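Local coordinates for protein trimethylamine-N-oxide reductase (Haemophilus influenzae, PDB 7L5I) that probably reduces N-oxide substrates such as trimethylamine N-oxide at a molybdenum centre held by two pyranopterin guanosine dinucleotide cofactors, at residues P96-T101 and L125-D130; T176-V181 and E775-L780; M364-A369 and G629-F634. All coordinates share one frame; numbering follows the deposited sequence.

Interaction 1 of 3, residues P96-T101 and L125-D130; sequences PGKSDT and LKRVRD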
ATOM      1  N   PRO A  96     -35.162  -3.138  -7.236  1.00 20.96           N
ATOM      2  CA  PRO A  96     -33.838  -2.617  -7.591  1.00 21.76           C
ATOM      3  C   PRO A  96     -33.731  -1.127  -7.320  1.00 22.76           C
ATOM      4  O   PRO A  96     -34.542  -0.333  -7.813  1.00 19.72           O
ATOM      5  CB  PRO A  96     -33.723  -2.938  -9.086  1.00 24.47           C
ATOM      6  CG  PRO A  96     -34.638  -4.088  -9.285  1.00 23.36           C
ATOM      7  CD  PRO A  96     -35.792  -3.844  -8.371  1.00 21.76           C
ATOM      8  N   GLY A  97     -32.697  -0.755  -6.550  1.00 21.24           N
ATOM      9  CA  GLY A  97     -32.422   0.625  -6.201  1.00 19.56           C
ATOM     10  C   GLY A  97     -33.369   1.206  -5.178  1.00 23.50           C
ATOM     11  O   GLY A  97     -33.260   2.399  -4.858  1.00 23.57           O
ATOM     12  N   LYS A  98     -34.281   0.397  -4.646  1.00 20.75           N
ATOM     13  CA  LYS A  98     -35.253   0.843  -3.651  1.00 23.39           C
ATOM     14  C   LYS A  98     -35.384  -0.193  -2.545  1.00 21.48           C
ATOM     15  O   LYS A  98     -36.438  -0.265  -1.898  1.00 24.97           O
ATOM     16  CB  LYS A  98     -36.595   1.092  -4.309  1.00 24.74           C
ATOM     17  CG  LYS A  98     -36.530   2.224  -5.296  1.00 27.95           C
ATOM     18  CD  LYS A  98     -37.872   2.498  -5.937  1.00 36.99           C
ATOM     19  CE  LYS A  98     -37.685   3.318  -7.206  1.00 55.72           C
ATOM     20  NZ  LYS A  98     -38.967   3.603  -7.907  1.00 72.42           N
ATOM     21  N   SER A  99     -34.361  -0.996  -2.323  1.00 20.39           N
ATOM     22  CA  SER A  99     -34.428  -2.096  -1.380  1.00 21.68           C
ATOM     23  C   SER A  99     -34.102  -1.644   0.040  1.00 20.37           C
ATOM     24  O   SER A  99     -33.698  -0.508   0.283  1.00 19.21           O
ATOM     25  CB  SER A  99     -33.448  -3.201  -1.788  1.00 22.23           C
ATOM     26  OG  SER A  99     -32.111  -2.800  -1.537  1.00 22.05           O
ATOM     27  N   ASP A 100     -34.289  -2.575   0.982  1.00 20.69           N
ATOM     28  CA  ASP A 100     -33.834  -2.426   2.371  1.00 23.63           C
ATOM     29  C   ASP A 100     -32.333  -2.672   2.372  1.00 20.72           C
ATOM     30  O   ASP A 100     -31.879  -3.824   2.298  1.00 20.17           O
ATOM     31  CB  ASP A 100     -34.545  -3.408   3.296  1.00 21.54           C
ATOM     32  CG  ASP A 100     -33.980  -3.393   4.717  1.00 31.29           C
ATOM     33  OD1 ASP A 100     -33.117  -2.538   5.022  1.00 27.01           O
ATOM     34  OD2 ASP A 100     -34.409  -4.237   5.540  1.00 35.40           O
ATOM     35  N   THR A 101     -31.553  -1.597   2.398  1.00 19.90           N
ATOM     36  CA  THR A 101     -30.105  -1.752   2.232  1.00 16.93           C
ATOM     37  C   THR A 101     -29.418  -2.265   3.478  1.00 20.90           C
ATOM     38  O   THR A 101     -28.224  -2.584   3.416  1.00 20.57           O
ATOM     39  CB  THR A 101     -29.485  -0.420   1.834  1.00 20.50           C
ATOM     40  OG1 THR A 101     -29.776   0.522   2.863  1.00 23.36           O
ATOM     41  CG2 THR A 101     -30.053   0.048   0.513  1.00 22.10           C
ATOM     42  N   LEU A 125     -27.343   2.320 -13.120  1.00 15.73           N
ATOM     43  CA  LEU A 125     -26.456   3.468 -13.261  1.00 14.93           C
ATOM     44  C   LEU A 125     -27.121   4.560 -14.089  1.00 17.76           C
ATOM     45  O   LEU A 125     -26.938   5.747 -13.815  1.00 16.33           O
ATOM     46  CB  LEU A 125     -25.136   3.048 -13.899  1.00 16.18           C
ATOM     47  CG  LEU A 125     -24.227   2.154 -13.041  1.00 14.21           C
ATOM     48  CD1 LEU A 125     -23.007   1.725 -13.841  1.00 17.56           C
ATOM     49  CD2 LEU A 125     -23.801   2.849 -11.746  1.00 18.26           C
ATOM     50  N   LYS A 126     -27.892   4.177 -15.108  1.00 15.17           N
ATOM     51  CA  LYS A 126     -28.626   5.169 -15.880  1.00 18.00           C
ATOM     52  C   LYS A 126     -29.590   5.945 -14.996  1.00 17.62           C
ATOM     53  O   LYS A 126     -29.739   7.164 -15.151  1.00 19.43           O
ATOM     54  CB  LYS A 126     -29.366   4.498 -17.034  1.00 22.15           C
ATOM     55  CG  LYS A 126     -29.937   5.514 -18.026  1.00 30.52           C
ATOM     56  CD  LYS A 126     -30.974   4.911 -18.964  1.00 44.22           C
ATOM     57  CE  LYS A 126     -31.775   6.017 -19.681  1.00 52.59           C
ATOM     58  NZ  LYS A 126     -33.225   6.001 -19.311  1.00 67.04           N
ATOM     59  N   ARG A 127     -30.252   5.262 -14.054  1.00 15.24           N
ATOM     60  CA  ARG A 127     -31.172   5.947 -13.155  1.00 18.07           C
ATOM     61  C   ARG A 127     -30.441   7.019 -12.363  1.00 17.93           C
ATOM     62  O   ARG A 127     -30.913   8.160 -12.250  1.00 17.39           O
ATOM     63  CB  ARG A 127     -31.834   4.940 -12.213  1.00 20.00           C
ATOM     64  CG  ARG A 127     -32.779   5.575 -11.188  1.00 24.87           C
ATOM     65  CD  ARG A 127     -33.410   4.525 -10.258  1.00 29.56           C
ATOM     66  NE  ARG A 127     -34.304   3.597 -10.957  1.00 33.18           N
ATOM     67  CZ  ARG A 127     -34.803   2.481 -10.422  1.00 39.42           C
ATOM     68  NH1 ARG A 127     -34.496   2.132  -9.179  1.00 29.80           N
ATOM     69  NH2 ARG A 127     -35.607   1.704 -11.135  1.00 38.55           N
ATOM     70  N   VAL A 128     -29.278   6.672 -11.799  1.00 16.54           N
ATOM     71  CA  VAL A 128     -28.525   7.652 -11.025  1.00 14.49           C
ATOM     72  C   VAL A 128     -28.036   8.785 -11.916  1.00 17.59           C
ATOM     73  O   VAL A 128     -28.067   9.965 -11.529  1.00 19.38           O
ATOM     74  CB  VAL A 128     -27.347   6.979 -10.296  1.00 17.95           C
ATOM     75  CG1 VAL A 128     -26.489   8.057  -9.653  1.00 19.48           C
ATOM     76  CG2 VAL A 128     -27.852   5.978  -9.257  1.00 18.47           C
ATOM     77  N   ARG A 129     -27.542   8.459 -13.113  1.00 15.83           N
ATOM     78  CA  ARG A 129     -27.094   9.516 -14.012  1.00 15.68           C
ATOM     79  C   ARG A 129     -28.238  10.454 -14.375  1.00 19.74           C
ATOM     80  O   ARG A 129     -28.047  11.666 -14.469  1.00 19.86           O
ATOM     81  CB  ARG A 129     -26.492   8.922 -15.281  1.00 17.41           C
ATOM     82  CG  ARG A 129     -25.158   8.222 -15.030  1.00 16.97           C
ATOM     83  CD  ARG A 129     -24.440   8.042 -16.335  1.00 19.21           C
ATOM     84  NE  ARG A 129     -23.138   7.415 -16.187  1.00 19.74           N
ATOM     85  CZ  ARG A 129     -22.045   8.039 -15.741  1.00 18.37           C
ATOM     86  NH1 ARG A 129     -22.090   9.312 -15.386  1.00 18.42           N
ATOM     87  NH2 ARG A 129     -20.894   7.378 -15.672  1.00 18.60           N
ATOM     88  N   ASP A 130     -29.429   9.912 -14.582  1.00 17.91           N
ATOM     89  CA  ASP A 130     -30.566  10.749 -14.974  1.00 18.43           C
ATOM     90  C   ASP A 130     -31.042  11.618 -13.821  1.00 22.02           C
ATOM     91  O   ASP A 130     -31.465  12.759 -14.032  1.00 18.97           O
ATOM     92  CB  ASP A 130     -31.706   9.868 -15.474  1.00 23.31           C
ATOM     93  CG  ASP A 130     -31.449   9.314 -16.875  1.00 38.38           C
ATOM     94  OD1 ASP A 130     -30.556   9.839 -17.583  1.00 35.20           O
ATOM     95  OD2 ASP A 130     -32.141   8.354 -17.274  1.00 41.41           O
TER
HETATM   96  O   HOH W   1     -36.990  -0.537  -9.013  1.00 38.03           O
HETATM   97  O   HOH W   2     -33.482   4.172  -7.061  1.00 29.31           O
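R127 reaches off its helix and lays its guanidinium beside the backbone of P96 and G97, with K98 CE over one face of the guanidinium. Extended through its first two torsions and then bent at chi3 (-66°), the chain brings NH1 to the carbonyl of P96. That is the one direct hydrogen bond between the segments: R127 NH1 to P96 O, 2.8 Å, with an N-H...O angle of 147° and the oxygen 16° off the guanidinium plane. Two waters widen the grip. Water 1 donates to P96 O at 2.7 Å and sits in plane at the guanidinium edge, where it takes a weak bond from R127 NH2 at 3.4 Å. Water 2 accepts from R127 NH1 at 3.1 Å and donates to G97 O, joining the next carbonyl to the same nitrogen. P96 O thus receives two donors. K98 crosses R127 at about a right angle, its CE 3.9 Å from R127 NH1. P96 also packs against L120 and Q124, so the loop after helix 90-94 meets helix 114-131 by side-chain packing as well. Because the arginine is matched to backbone carbonyls and water, with no carboxylate across the contact, this is a surface contact partly bridged by water; K98 NZ, 4.9 Å from R127 NH1, would if anything repel it weakly.

Interaction 2 of 3, residues T176-V181 and E775-L780; sequences TGAAQV and EGTSKL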
ATOM      1  N   THR A 176       0.912   6.285   1.075  1.00 12.52           N
ATOM      2  CA  THR A 176       1.679   7.454   1.493  1.00 14.88           C
ATOM      3  C   THR A 176       0.766   8.660   1.568  1.00 11.49           C
ATOM      4  O   THR A 176       1.135   9.772   1.164  1.00 15.39           O
ATOM      5  CB  THR A 176       2.847   7.744   0.542  1.00 14.98           C
ATOM      6  OG1 THR A 176       2.360   8.021  -0.783  1.00 15.55           O
ATOM      7  CG2 THR A 176       3.820   6.587   0.475  1.00 13.94           C
ATOM      8  N   GLY A 177      -0.448   8.466   2.104  1.00 12.80           N
ATOM      9  CA  GLY A 177      -1.427   9.544   2.112  1.00 15.86           C
ATOM     10  C   GLY A 177      -0.898  10.789   2.791  1.00 14.12           C
ATOM     11  O   GLY A 177      -1.211  11.910   2.378  1.00 15.81           O
ATOM     12  N   ALA A 178      -0.063  10.612   3.802  1.00 12.10           N
ATOM     13  CA  ALA A 178       0.530  11.751   4.486  1.00 13.14           C
ATOM     14  C   ALA A 178       1.820  12.232   3.829  1.00 12.50           C
ATOM     15  O   ALA A 178       1.961  13.423   3.542  1.00 15.09           O
ATOM     16  CB  ALA A 178       0.783  11.387   5.960  1.00 13.81           C
ATOM     17  N   ALA A 179       2.776  11.321   3.604  1.00 14.91           N
ATOM     18  CA  ALA A 179       4.082  11.718   3.094  1.00 11.61           C
ATOM     19  C   ALA A 179       3.972  12.387   1.738  1.00 12.41           C
ATOM     20  O   ALA A 179       4.737  13.296   1.418  1.00 16.76           O
ATOM     21  CB  ALA A 179       5.012  10.502   2.992  1.00 14.59           C
ATOM     22  N   GLN A 180       3.047  11.925   0.897  1.00 12.08           N
ATOM     23  CA  GLN A 180       2.997  12.477  -0.448  1.00 14.79           C
ATOM     24  C   GLN A 180       2.419  13.877  -0.498  1.00 16.28           C
ATOM     25  O   GLN A 180       2.513  14.530  -1.551  1.00 14.85           O
ATOM     26  CB  GLN A 180       2.210  11.555  -1.377  1.00 12.72           C
ATOM     27  CG  GLN A 180       0.695  11.672  -1.298  1.00 16.79           C
ATOM     28  CD  GLN A 180       0.013  10.731  -2.294  1.00 20.70           C
ATOM     29  OE1 GLN A 180      -0.767  11.152  -3.152  1.00 19.31           O
ATOM     30  NE2 GLN A 180       0.303   9.450  -2.163  1.00 16.75           N
ATOM     31  N   VAL A 181       1.840  14.357   0.594  1.00 14.35           N
ATOM     32  CA  VAL A 181       1.342  15.727   0.675  1.00 15.12           C
ATOM     33  C   VAL A 181       2.360  16.650   1.337  1.00 13.96           C
ATOM     34  O   VAL A 181       2.521  17.794   0.912  1.00 16.51           O
ATOM     35  CB  VAL A 181      -0.007  15.765   1.422  1.00 15.80           C
ATOM     36  CG1 VAL A 181      -0.443  17.199   1.709  1.00 18.47           C
ATOM     37  CG2 VAL A 181      -1.101  15.071   0.588  1.00 18.11           C
ATOM     38  N   GLU A 775      -9.790   8.097  10.891  1.00 17.30           N
ATOM     39  CA  GLU A 775      -9.629   9.539  11.020  1.00 19.73           C
ATOM     40  C   GLU A 775      -8.447  10.008  10.180  1.00 18.52           C
ATOM     41  O   GLU A 775      -7.526   9.238   9.884  1.00 17.61           O
ATOM     42  CB  GLU A 775      -9.412   9.958  12.475  1.00 24.19           C
ATOM     43  CG  GLU A 775      -8.139   9.425  13.043  1.00 24.75           C
ATOM     44  CD  GLU A 775      -8.037   9.672  14.525  1.00 32.09           C
ATOM     45  OE1 GLU A 775      -8.850  10.457  15.052  1.00 29.36           O
ATOM     46  OE2 GLU A 775      -7.146   9.073  15.147  1.00 26.00           O
ATOM     47  N   GLY A 776      -8.485  11.287   9.807  1.00 15.66           N
ATOM     48  CA  GLY A 776      -7.404  11.861   9.024  1.00 16.86           C
ATOM     49  C   GLY A 776      -6.140  12.062   9.836  1.00 18.42           C
ATOM     50  O   GLY A 776      -6.173  12.345  11.036  1.00 15.75           O
ATOM     51  N   THR A 777      -4.994  11.914   9.153  1.00 14.97           N
ATOM     52  CA  THR A 777      -3.702  12.143   9.807  1.00 16.40           C
ATOM     53  C   THR A 777      -3.652  13.524  10.448  1.00 16.84           C
ATOM     54  O   THR A 777      -3.208  13.684  11.593  1.00 15.74           O
ATOM     55  CB  THR A 777      -2.559  11.966   8.803  1.00 14.99           C
ATOM     56  OG1 THR A 777      -2.811  12.744   7.620  1.00 15.15           O
ATOM     57  CG2 THR A 777      -2.429  10.490   8.410  1.00 13.48           C
ATOM     58  N   SER A 778      -4.118  14.519   9.725  1.00 14.63           N
ATOM     59  CA  SER A 778      -4.176  15.911  10.142  1.00 17.12           C
ATOM     60  C   SER A 778      -4.917  16.636   9.031  1.00 14.52           C
ATOM     61  O   SER A 778      -5.242  16.052   7.994  1.00 16.25           O
ATOM     62  CB  SER A 778      -2.793  16.521  10.365  1.00 19.81           C
ATOM     63  OG  SER A 778      -2.207  16.963   9.145  1.00 18.40           O
ATOM     64  N   LYS A 779      -5.160  17.934   9.235  1.00 15.78           N
ATOM     65  CA  LYS A 779      -5.809  18.709   8.192  1.00 17.71           C
ATOM     66  C   LYS A 779      -4.908  18.922   6.986  1.00 15.94           C
ATOM     67  O   LYS A 779      -5.412  19.271   5.925  1.00 19.15           O
ATOM     68  CB  LYS A 779      -6.269  20.056   8.741  1.00 19.41           C
ATOM     69  CG  LYS A 779      -7.295  19.882   9.839  1.00 23.58           C
ATOM     70  CD  LYS A 779      -7.701  21.226  10.418  1.00 29.62           C
ATOM     71  CE  LYS A 779      -8.794  21.037  11.432  1.00 30.65           C
ATOM     72  NZ  LYS A 779      -8.231  20.592  12.715  1.00 36.57           N
ATOM     73  N   LEU A 780      -3.600  18.698   7.109  1.00 14.32           N
ATOM     74  CA  LEU A 780      -2.732  18.895   5.958  1.00 15.43           C
ATOM     75  C   LEU A 780      -3.028  17.861   4.879  1.00 16.35           C
ATOM     76  O   LEU A 780      -3.359  18.208   3.738  1.00 17.11           O
ATOM     77  CB  LEU A 780      -1.257  18.837   6.372  1.00 19.14           C
ATOM     78  CG  LEU A 780      -0.365  19.165   5.175  1.00 23.83           C
ATOM     79  CD1 LEU A 780      -0.362  20.654   4.930  1.00 22.88           C
ATOM     80  CD2 LEU A 780       1.026  18.666   5.373  1.00 25.07           C
TER
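Van der Waals contact does the joining. A178 CB meets T777 CG2 at 4.1 Å, and three residues further along each segment V181 meets L780. With its CG1 anti to the backbone N (chi1 171°), V181 lays that methyl against L780, 3.7 Å from the carbonyl oxygen L780 O and 4.0 Å from the apolar L780 CG; the two side chains run antiparallel alongside one another. No hydrogen bond crosses between the segments.

Polar bonds shape each side separately. S778 OG accepts from L780 N at 3.0 Å, an ST turn that ends on the residue meeting V181. Q180 folds back so that its NE2 bonds T176 OG1 at 2.9 Å, with the hydroxyl lying in the amide plane. The T777 hydroxyl, near A178 CB, has its main partner in E359, whose OE2 is also bonded to S778 OG.

The contact joins the start of helix 179-187 to the loop between strands 762-763 and 790-795, in the dinucleotide-binding region, with the side chain of A178 about 11 Å from a bound molybdopterin guanosine dinucleotide. E359, at the start of helix 359-372, packs against both A178 and L780, while V181 rests on Y444 of strand 441-444.

Interaction 3 of 3, residues M364-A369 and G629-F634; sequences MLVTLA and GKIEIF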
ATOM      1  N   MET A 364      10.386  15.075   9.610  1.00 12.72           N
ATOM      2  CA  MET A 364      11.470  15.037  10.575  1.00 13.09           C
ATOM      3  C   MET A 364      12.617  14.148  10.096  1.00 12.95           C
ATOM      4  O   MET A 364      13.781  14.443  10.384  1.00 12.88           O
ATOM      5  CB  MET A 364      10.935  14.562  11.944  1.00 10.93           C
ATOM      6  CG  MET A 364      11.999  14.660  13.031  1.00 14.68           C
ATOM      7  SD  MET A 364      12.546  16.359  13.322  1.00 17.18           S
ATOM      8  CE  MET A 364      14.298  16.088  13.665  1.00 18.29           C
ATOM      9  N   LEU A 365      12.334  13.070   9.352  1.00 13.24           N
ATOM     10  CA  LEU A 365      13.423  12.253   8.835  1.00 14.04           C
ATOM     11  C   LEU A 365      14.295  13.054   7.864  1.00 13.64           C
ATOM     12  O   LEU A 365      15.529  12.934   7.877  1.00 14.32           O
ATOM     13  CB  LEU A 365      12.877  11.012   8.131  1.00 13.10           C
ATOM     14  CG  LEU A 365      13.952  10.015   7.710  1.00 15.87           C
ATOM     15  CD1 LEU A 365      14.539   9.374   8.931  1.00 23.71           C
ATOM     16  CD2 LEU A 365      13.390   8.963   6.800  1.00 17.56           C
ATOM     17  N   VAL A 366      13.661  13.834   6.977  1.00 12.01           N
ATOM     18  CA  VAL A 366      14.396  14.692   6.045  1.00 12.55           C
ATOM     19  C   VAL A 366      15.163  15.771   6.798  1.00 13.74           C
ATOM     20  O   VAL A 366      16.286  16.136   6.428  1.00 14.72           O
ATOM     21  CB  VAL A 366      13.425  15.298   5.019  1.00 16.06           C
ATOM     22  CG1 VAL A 366      14.114  16.372   4.212  1.00 16.09           C
ATOM     23  CG2 VAL A 366      12.921  14.206   4.135  1.00 15.15           C
ATOM     24  N   THR A 367      14.569  16.294   7.869  1.00 11.73           N
ATOM     25  CA  THR A 367      15.255  17.274   8.714  1.00 13.19           C
ATOM     26  C   THR A 367      16.480  16.655   9.378  1.00 16.46           C
ATOM     27  O   THR A 367      17.571  17.245   9.395  1.00 13.58           O
ATOM     28  CB  THR A 367      14.265  17.797   9.759  1.00 14.56           C
ATOM     29  OG1 THR A 367      13.205  18.523   9.111  1.00 13.69           O
ATOM     30  CG2 THR A 367      14.930  18.712  10.762  1.00 15.07           C
ATOM     31  N   LEU A 368      16.330  15.452   9.925  1.00 14.52           N
ATOM     32  CA  LEU A 368      17.481  14.754  10.494  1.00 13.80           C
ATOM     33  C   LEU A 368      18.573  14.518   9.452  1.00 13.39           C
ATOM     34  O   LEU A 368      19.763  14.769   9.708  1.00 14.27           O
ATOM     35  CB  LEU A 368      17.013  13.437  11.124  1.00 14.53           C
ATOM     36  CG  LEU A 368      18.098  12.601  11.756  1.00 15.94           C
ATOM     37  CD1 LEU A 368      18.808  13.381  12.870  1.00 17.92           C
ATOM     38  CD2 LEU A 368      17.530  11.290  12.299  1.00 15.22           C
ATOM     39  N   ALA A 369      18.196  14.035   8.261  1.00 13.18           N
ATOM     40  CA  ALA A 369      19.161  13.825   7.197  1.00 12.17           C
ATOM     41  C   ALA A 369      19.856  15.130   6.810  1.00 14.84           C
ATOM     42  O   ALA A 369      21.057  15.132   6.483  1.00 13.58           O
ATOM     43  CB  ALA A 369      18.457  13.205   5.976  1.00 12.65           C
ATOM     44  N   GLY A 629      13.710  27.459  -2.823  1.00 13.36           N
ATOM     45  CA  GLY A 629      14.669  26.703  -3.591  1.00 14.95           C
ATOM     46  C   GLY A 629      15.482  25.718  -2.782  1.00 14.28           C
ATOM     47  O   GLY A 629      16.367  25.065  -3.344  1.00 15.17           O
ATOM     48  N   LYS A 630      15.218  25.609  -1.484  1.00 15.50           N
ATOM     49  CA  LYS A 630      15.954  24.750  -0.577  1.00 15.08           C
ATOM     50  C   LYS A 630      15.006  23.780   0.116  1.00 12.32           C
ATOM     51  O   LYS A 630      13.778  23.817  -0.057  1.00 13.35           O
ATOM     52  CB  LYS A 630      16.720  25.611   0.443  1.00 14.58           C
ATOM     53  CG  LYS A 630      17.774  26.518  -0.203  1.00 18.21           C
ATOM     54  CD  LYS A 630      18.496  27.400   0.827  1.00 23.88           C
ATOM     55  CE  LYS A 630      17.542  28.408   1.415  1.00 24.71           C
ATOM     56  NZ  LYS A 630      18.264  29.290   2.397  1.00 33.02           N
ATOM     57  N   ILE A 631      15.596  22.896   0.919  1.00 13.19           N
ATOM     58  CA  ILE A 631      14.844  22.017   1.809  1.00 13.47           C
ATOM     59  C   ILE A 631      14.136  22.839   2.885  1.00 14.53           C
ATOM     60  O   ILE A 631      14.781  23.524   3.676  1.00 16.12           O
ATOM     61  CB  ILE A 631      15.771  20.986   2.460  1.00 12.62           C
ATOM     62  CG1 ILE A 631      16.478  20.154   1.400  1.00 14.07           C
ATOM     63  CG2 ILE A 631      14.984  20.097   3.399  1.00 15.02           C
ATOM     64  CD1 ILE A 631      17.644  19.331   1.949  1.00 16.08           C
ATOM     65  N   GLU A 632      12.819  22.694   2.987  1.00 15.55           N
ATOM     66  CA  GLU A 632      12.016  23.544   3.870  1.00 16.01           C
ATOM     67  C   GLU A 632      11.826  22.833   5.204  1.00 16.62           C
ATOM     68  O   GLU A 632      10.859  22.110   5.426  1.00 15.00           O
ATOM     69  CB  GLU A 632      10.685  23.905   3.215  1.00 16.06           C
ATOM     70  CG  GLU A 632      10.836  24.610   1.892  1.00 19.55           C
ATOM     71  CD  GLU A 632      10.338  26.048   1.911  1.00 29.57           C
ATOM     72  OE1 GLU A 632       9.189  26.287   2.357  1.00 27.37           O
ATOM     73  OE2 GLU A 632      11.097  26.940   1.459  1.00 27.50           O
ATOM     74  N   ILE A 633      12.777  23.054   6.102  1.00 14.12           N
ATOM     75  CA  ILE A 633      12.614  22.582   7.481  1.00 14.90           C
ATOM     76  C   ILE A 633      11.508  23.357   8.177  1.00 18.38           C
ATOM     77  O   ILE A 633      10.697  22.785   8.900  1.00 18.07           O
ATOM     78  CB  ILE A 633      13.950  22.695   8.224  1.00 15.64           C
ATOM     79  CG1 ILE A 633      14.951  21.715   7.616  1.00 15.11           C
ATOM     80  CG2 ILE A 633      13.742  22.422   9.714  1.00 20.28           C
ATOM     81  CD1 ILE A 633      16.335  21.778   8.248  1.00 18.49           C
ATOM     82  N   PHE A 634      11.464  24.668   7.970  1.00 14.93           N
ATOM     83  CA  PHE A 634      10.303  25.494   8.280  1.00 15.23           C
ATOM     84  C   PHE A 634       9.647  25.859   6.959  1.00 17.61           C
ATOM     85  O   PHE A 634      10.319  26.365   6.045  1.00 20.90           O
ATOM     86  CB  PHE A 634      10.703  26.749   9.041  1.00 17.20           C
ATOM     87  CG  PHE A 634       9.520  27.550   9.533  1.00 19.73           C
ATOM     88  CD1 PHE A 634       8.904  28.463   8.714  1.00 22.26           C
ATOM     89  CD2 PHE A 634       9.035  27.369  10.815  1.00 25.04           C
ATOM     90  CE1 PHE A 634       7.827  29.191   9.167  1.00 25.55           C
ATOM     91  CE2 PHE A 634       7.956  28.098  11.273  1.00 26.75           C
ATOM     92  CZ  PHE A 634       7.352  29.007  10.441  1.00 24.80           C
TER
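Neither V366 with I631 nor T367 with I633 puts a flat group into the contact: no ring or amide offers a face or an edge between the segments, and branched side chains, three aliphatic and one a threonine, do the touching. Flat side chains come in from nearby instead. The indole NE1 of W363, one turn before T367 on the same helix, is bonded to E632 O, and F303 of helix 300-307 packs against both T367 and I633.

V366 points at the strand and meets I631 methyl to methyl, CG1 to CG2 at 3.9 Å. I633 turns both of its branches to T367: its CG1 is 3.9 Å and its CG2 4.0 Å from T367 OG1, and I633 CG2 is also 4.0 Å from T367 CG2. The threonine hydroxyl is in this apolar company without wanting for a partner. At chi1 -65° OG1 sits beside its own backbone N, where it bonds W363 O a turn earlier in helix 359-372; the oxygen that faces I633, along with the methyl, is already engaged.

The chain between the two isoleucines is bent: E632 is the centre of an inverse gamma turn, with a weak bond from I633 N to I631 O at 3.2 Å. E632 itself points away from the helix, while I631 and I633 flank it and both reach the helix. Strand 631-632, paired in parallel with strand 297-298, lies against helix 359-372 through I631.

Chemically, the side chains that meet are held by dispersion and burial. A directional link comes from W363 NE1 to E632 O, a bond between helix and turn that may steady one against the other, while the hydroxyl of T367 stays satisfied within its own helix.

In the fold
Interaction 1 closes first along the chain, between neighbouring parts of the molybdopterin oxidoreductase family region. Interaction 2 spans almost 600 residues, from 176-181 to 775-780, and interaction 3 is nested inside that loop. Interaction 1 stands apart at the surface, its centre about 34 Å from that of interaction 2 and about 50 Å from that of interaction 3. The two buried contacts are closer, about 18 Å between centres, and share helix 359-372: its first turn borders interaction 2, its middle makes interaction 3. Helix 179-187 likewise starts at interaction 2, and its V186 is backbone hydrogen-bonded to E632. Late segments are thereby tied back to the early ones, near the cofactors at interaction 2.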